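Local coordinates for 2-aminomuconic 6-semialdehyde dehydrogenase (Pseudomonas sp., PDB 7BZV), which catalyses the NAD+-dependent oxidation of 2-aminomuconic 6-semialdehyde in the meta-cleavage pathway of 2-aminophenol catabolism, and needs its tetrameric assembly to bind the cofactor, at the interface of chains A and B. Residues are numbered along the deposited sequence; one frame, centred on the assembly and turned at random. Chains: chain A/B, 2-aminomuconic 6-semialdehyde dehydrogenase.

Contact 1: the interface of chains A and B. Residues chain A 430, 433-434, 442-443; chain B 138, 140, 481-483.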
loop_
_atom_site.group_PDB
_atom_site.type_symbol
_atom_site.label_atom_id
_atom_site.label_comp_id
_atom_site.label_asym_id
_atom_site.label_seq_id
_atom_site.Cartn_x
_atom_site.Cartn_y
_atom_site.Cartn_z
ATOM N N HIS A 430 12.464 20.997 -5.115
ATOM C CA HIS A 430 11.184 20.285 -5.004
ATOM C C HIS A 430 10.071 21.030 -5.737
ATOM O O HIS A 430 9.260 20.425 -6.437
ATOM C CB HIS A 430 10.832 20.062 -3.525
ATOM C CG HIS A 430 11.710 19.041 -2.875
ATOM N ND1 HIS A 430 11.576 17.684 -3.084
ATOM C CD2 HIS A 430 12.796 19.194 -2.085
ATOM C CE1 HIS A 430 12.538 17.047 -2.441
ATOM N NE2 HIS A 430 13.269 17.940 -1.789
ATOM N N SER A 433 10.883 20.916 -9.795
ATOM C CA SER A 433 10.789 19.578 -10.383
ATOM C C SER A 433 9.340 19.080 -10.414
ATOM O O SER A 433 8.873 18.513 -11.427
ATOM C CB SER A 433 11.700 18.605 -9.623
ATOM O OG SER A 433 11.314 18.423 -8.303
ATOM N N GLU A 434 8.588 19.320 -9.340
ATOM C CA GLU A 434 7.223 18.791 -9.294
ATOM C C GLU A 434 6.319 19.460 -10.310
ATOM O O GLU A 434 5.314 18.876 -10.720
ATOM C CB GLU A 434 6.589 18.975 -7.909
ATOM C CG GLU A 434 7.124 18.099 -6.833
ATOM C CD GLU A 434 6.540 18.469 -5.483
ATOM O OE1 GLU A 434 5.357 18.881 -5.453
ATOM O OE2 GLU A 434 7.266 18.367 -4.460
ATOM N N TRP A 442 13.981 14.696 -12.917
ATOM C CA TRP A 442 15.203 14.416 -12.171
ATOM C C TRP A 442 15.750 15.704 -11.577
ATOM O O TRP A 442 15.695 16.761 -12.205
ATOM C CB TRP A 442 16.272 13.791 -13.070
ATOM C CG TRP A 442 16.060 12.402 -13.384
ATOM C CD1 TRP A 442 16.089 11.354 -12.530
ATOM C CD2 TRP A 442 15.795 11.859 -14.677
ATOM N NE1 TRP A 442 15.855 10.187 -13.210
ATOM C CE2 TRP A 442 15.646 10.471 -14.525
ATOM C CE3 TRP A 442 15.657 12.414 -15.942
ATOM C CZ2 TRP A 442 15.378 9.618 -15.599
ATOM C CZ3 TRP A 442 15.375 11.557 -17.012
ATOM C CH2 TRP A 442 15.227 10.197 -16.827
ATOM N N VAL A 443 16.281 15.621 -10.354
ATOM C CA VAL A 443 16.986 16.739 -9.730
ATOM C C VAL A 443 18.419 16.305 -9.460
ATOM O O VAL A 443 18.661 15.308 -8.762
ATOM C CB VAL A 443 16.320 17.213 -8.427
ATOM C CG1 VAL A 443 17.133 18.339 -7.814
ATOM C CG2 VAL A 443 14.899 17.626 -8.675
ATOM N N TYR B 138 9.603 10.175 -5.657
ATOM C CA TYR B 138 8.235 10.314 -5.160
ATOM C C TYR B 138 7.352 10.814 -6.294
ATOM O O TYR B 138 7.774 11.649 -7.095
ATOM C CB TYR B 138 8.089 11.268 -3.896
ATOM C CG TYR B 138 8.449 12.729 -4.113
ATOM C CD1 TYR B 138 9.752 13.156 -3.939
ATOM C CD2 TYR B 138 7.488 13.677 -4.448
ATOM C CE1 TYR B 138 10.120 14.473 -4.148
ATOM C CE2 TYR B 138 7.842 15.017 -4.655
ATOM C CZ TYR B 138 9.162 15.395 -4.470
ATOM O OH TYR B 138 9.543 16.700 -4.658
ATOM N N ALA B 140 4.452 12.797 -7.927
ATOM C CA ALA B 140 3.600 13.959 -7.739
ATOM C C ALA B 140 2.410 13.828 -8.680
ATOM O O ALA B 140 2.579 13.540 -9.865
ATOM C CB ALA B 140 4.384 15.246 -8.002
ATOM N N VAL B 481 9.227 12.332 -9.301
ATOM C CA VAL B 481 10.303 13.257 -8.969
ATOM C C VAL B 481 11.439 12.411 -8.405
ATOM O O VAL B 481 11.234 11.640 -7.465
ATOM C CB VAL B 481 9.853 14.317 -7.963
ATOM C CG1 VAL B 481 11.116 15.128 -7.539
ATOM C CG2 VAL B 481 8.771 15.203 -8.567
ATOM N N CYS B 482 12.612 12.471 -9.019
ATOM C CA CYS B 482 13.730 11.640 -8.568
ATOM C C CYS B 482 14.908 12.526 -8.187
ATOM O O CYS B 482 15.588 13.077 -9.063
ATOM C CB CYS B 482 14.135 10.651 -9.652
ATOM S SG CYS B 482 15.529 9.634 -9.327
ATOM N N VAL B 483 15.171 12.615 -6.888
ATOM C CA VAL B 483 16.082 13.600 -6.344
ATOM C C VAL B 483 17.343 12.889 -5.868
ATOM O O VAL B 483 17.310 12.145 -4.880
ATOM C CB VAL B 483 15.436 14.401 -5.203
ATOM C CG1 VAL B 483 16.431 15.475 -4.693
ATOM C CG2 VAL B 483 14.126 15.046 -5.626
#
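A:Glu434, A:His430 and B:Tyr138 form the polar side of this patch, where strands 134-143 and 476-485 of chain B, part of the oligomerisation arm of the aldehyde dehydrogenase fold, lie against helix 426-435 and strand 440-443 of chain A. The phenol of B:Tyr138 points tip-first at the helix, and its OH is held from two sides. A:His430 ND1 hydrogen-bonds to B:Tyr138 OH at 2.8 Å, almost straight at 173°. With CG anti to the carbonyl carbon (chi1 -71°), the imidazole turns ND1 to the phenol, and its rim, in plane, meets B:Tyr138 CE1. On the other flank the same hydroxyl donates to A:Glu434 OE2 at 2.8 Å, on the anti lone pair of the carboxylate. That side chain runs out extended (chi2 174°) and sets its carboxylate perpendicular to the phenol ring, at the ring's edge, although the residue is poorly ordered. Because the hydroxyl hydrogen points to the glutamate, the bond with A:His430 would most simply have ND1 as donor, and the nearby carboxylate might favour a protonated imidazole; the charge is not seen.

Against one face of the B:Tyr138 ring lies B:Val481 CB, and its two methyls part: B:Val481 CG2 touches A:Glu434 CG at 3.8 Å, and CG1 turns to A:Ser433. Past this valine the two chains join edge to edge in a parallel beta pairing, A:Val443 N donating to B:Cys482 O at 2.9 Å from above the carbonyl plane. A:Val443 and B:Val483 run side by side, pointing the same way. At the far end B:Cys482 CB meets the indole of A:Trp442 at CD1, 3.5 Å away.

Contact 2: the interface of chains A and B. Residues chain A 125-127, 135, 137, 482; chain B 448, 450, 452-453.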
loop_
_atom_site.group_PDB
_atom_site.type_symbol
_atom_site.label_atom_id
_atom_site.label_comp_id
_atom_site.label_asym_id
_atom_site.label_seq_id
_atom_site.Cartn_x
_atom_site.Cartn_y
_atom_site.Cartn_z
ATOM N N HIS A 125 -10.733 -5.045 -0.116
ATOM C CA HIS A 125 -11.502 -4.213 0.806
ATOM C C HIS A 125 -12.647 -5.056 1.347
ATOM O O HIS A 125 -13.181 -5.938 0.672
ATOM C CB HIS A 125 -12.092 -2.904 0.161
ATOM C CG HIS A 125 -11.069 -1.808 -0.050
ATOM N ND1 HIS A 125 -10.218 -1.781 -1.140
ATOM C CD2 HIS A 125 -10.762 -0.706 0.687
ATOM C CE1 HIS A 125 -9.413 -0.734 -1.046
ATOM N NE2 HIS A 125 -9.727 -0.062 0.047
ATOM N N ARG A 126 -13.099 -4.704 2.536
ATOM C CA ARG A 126 -14.334 -5.269 3.068
ATOM C C ARG A 126 -15.466 -4.269 2.952
ATOM O O ARG A 126 -15.343 -3.128 3.400
ATOM C CB ARG A 126 -14.171 -5.679 4.526
ATOM C CG ARG A 126 -15.512 -6.094 5.163
ATOM C CD ARG A 126 -15.248 -6.600 6.570
ATOM N NE ARG A 126 -16.451 -6.627 7.388
ATOM C CZ ARG A 126 -16.756 -7.606 8.227
ATOM N NH1 ARG A 126 -15.950 -8.649 8.357
ATOM N NH2 ARG A 126 -17.864 -7.523 8.937
ATOM N N LEU A 127 -16.590 -4.714 2.435
ATOM C CA LEU A 127 -17.765 -3.858 2.301
ATOM C C LEU A 127 -18.785 -4.263 3.355
ATOM O O LEU A 127 -19.245 -5.406 3.372
ATOM C CB LEU A 127 -18.382 -3.975 0.906
ATOM C CG LEU A 127 -19.606 -3.131 0.555
ATOM C CD1 LEU A 127 -19.362 -1.672 0.760
ATOM C CD2 LEU A 127 -20.001 -3.448 -0.895
ATOM N N ALA A 135 -19.400 -8.059 2.594
ATOM C CA ALA A 135 -18.815 -8.643 1.385
ATOM C C ALA A 135 -17.311 -8.493 1.434
ATOM O O ALA A 135 -16.796 -7.408 1.718
ATOM C CB ALA A 135 -19.322 -7.985 0.067
ATOM N N ASN A 137 -14.088 -8.231 -0.901
ATOM C CA ASN A 137 -13.654 -7.877 -2.251
ATOM C C ASN A 137 -12.171 -8.162 -2.355
ATOM O O ASN A 137 -11.399 -7.647 -1.556
ATOM C CB ASN A 137 -13.848 -6.393 -2.558
ATOM C CG ASN A 137 -15.284 -6.036 -2.812
ATOM O OD1 ASN A 137 -15.704 -5.876 -3.966
ATOM N ND2 ASN A 137 -16.050 -5.874 -1.736
ATOM N N CYS A 482 -16.149 -10.494 -5.558
ATOM C CA CYS A 482 -16.903 -9.856 -4.489
ATOM C C CYS A 482 -17.866 -10.883 -3.887
ATOM O O CYS A 482 -18.874 -11.256 -4.502
ATOM C CB CYS A 482 -17.613 -8.611 -5.012
ATOM S SG CYS A 482 -18.678 -7.802 -3.807
ATOM N N LEU B 448 -23.271 -5.266 -6.278
ATOM C CA LEU B 448 -22.722 -4.642 -5.061
ATOM C C LEU B 448 -21.401 -3.959 -5.407
ATOM O O LEU B 448 -20.437 -4.626 -5.852
ATOM C CB LEU B 448 -22.510 -5.733 -4.006
ATOM C CG LEU B 448 -23.289 -5.996 -2.729
ATOM C CD1 LEU B 448 -22.478 -7.067 -1.929
ATOM C CD2 LEU B 448 -23.442 -4.718 -1.983
ATOM N N ASP B 450 -18.303 -1.684 -4.430
ATOM C CA ASP B 450 -17.387 -1.064 -3.469
ATOM C C ASP B 450 -16.527 -0.051 -4.222
ATOM O O ASP B 450 -15.624 -0.414 -4.985
ATOM C CB ASP B 450 -16.536 -2.115 -2.760
ATOM C CG ASP B 450 -15.633 -1.508 -1.641
ATOM O OD1 ASP B 450 -15.263 -0.316 -1.671
ATOM O OD2 ASP B 450 -15.273 -2.228 -0.702
ATOM N N ARG B 452 -14.103 1.653 -3.691
ATOM C CA ARG B 452 -12.655 1.654 -3.456
ATOM C C ARG B 452 -11.928 0.584 -4.257
ATOM O O ARG B 452 -10.687 0.536 -4.223
ATOM C CB ARG B 452 -12.333 1.441 -1.957
ATOM C CG ARG B 452 -13.122 2.428 -1.069
ATOM C CD ARG B 452 -13.196 2.035 0.409
ATOM N NE ARG B 452 -13.857 0.748 0.626
ATOM C CZ ARG B 452 -14.012 0.190 1.827
ATOM N NH1 ARG B 452 -13.572 0.821 2.913
ATOM N NH2 ARG B 452 -14.583 -1.004 1.939
ATOM N N THR B 453 -12.665 -0.288 -4.941
ATOM C CA THR B 453 -12.102 -1.467 -5.560
ATOM C C THR B 453 -12.022 -1.281 -7.064
ATOM O O THR B 453 -12.785 -0.491 -7.633
ATOM C CB THR B 453 -12.967 -2.690 -5.262
ATOM O OG1 THR B 453 -14.177 -2.570 -6.035
ATOM C CG2 THR B 453 -13.290 -2.844 -3.699
HETATM O O HOH W 1 -17.704 -4.454 -5.153
#
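Strand 124-128 of chain A offers the backbone carbonyl of A:Arg126 to a loop of chain B that runs through residues 448-453, with A:Leu127 and A:His125 on either side of it in extended conformation. In this aldehyde dehydrogenase the strand, with 134-143 and 476-485, belongs to the family's oligomerisation arm, and B:Arg452 of the loop makes the direct hydrogen bond to the strand. The arginine, bent at chi3 (-61°), folds back on B:Asp450 and grips it side-on: B:Arg452 NE donates to B:Asp450 OD1 at 2.9 Å, a salt bridge, and B:Arg452 NH2 to B:Asp450 OD2 at 3.0 Å, each on a syn lone pair. The backbone N of B:Arg452 also reaches OD1, from above the carboxylate plane, so that this oxygen takes two donors.

Fixed in this way, the guanidinium turns B:Arg452 NH2 to A:Arg126 O at 2.7 Å; the bond is bent, 132° at the hydrogen, with the donor well above the carbonyl plane. The B:Arg452 chain crosses the face of the A:His125 ring obliquely, the ring at 39° to the guanidinium. B:Arg452 CB sits over the centre of the imidazole face, 3.6 Å from its centroid, while A:His125 CD2 rests against the guanidinium face. The neighbouring guanidinium might disfavour protonation of this histidine, with the aspartate opposing the effect.

A:Asn137 crosses B:Thr453 at about a right angle, A:Asn137 CB 3.8 Å from the methyl B:Thr453 CG2, and its amide stands nearly perpendicular to the B:Asp450 carboxylate. A water joins A:Asn137 OD1, at 2.7 Å, to B:Leu448 O and B:Asp450 N. B:Leu448 sends CD2 to poorly ordered A:Leu127 and CD1 to A:Ala135 CB, 3.8 Å away.

The centres of the C-alpha atoms of contact 1 and contact 2 lie about 34 Å apart in one two-fold symmetric interface, and each contact has a twin with the chains exchanged. Strands 134-143 and 476-485 serve both, given by chain B in contact 1 and by chain A in contact 2; B:Cys482 lies in contact 1 and A:Cys482, more marginally, in contact 2. What they touch also follows in sequence, helix 426-435 and strand 440-443 in contact 1 and the loop after that strand in contact 2. Each subunit thus embraces its partner's body with its arm, a reciprocal clasp within the tetramer whose assembly NAD+ binding requires.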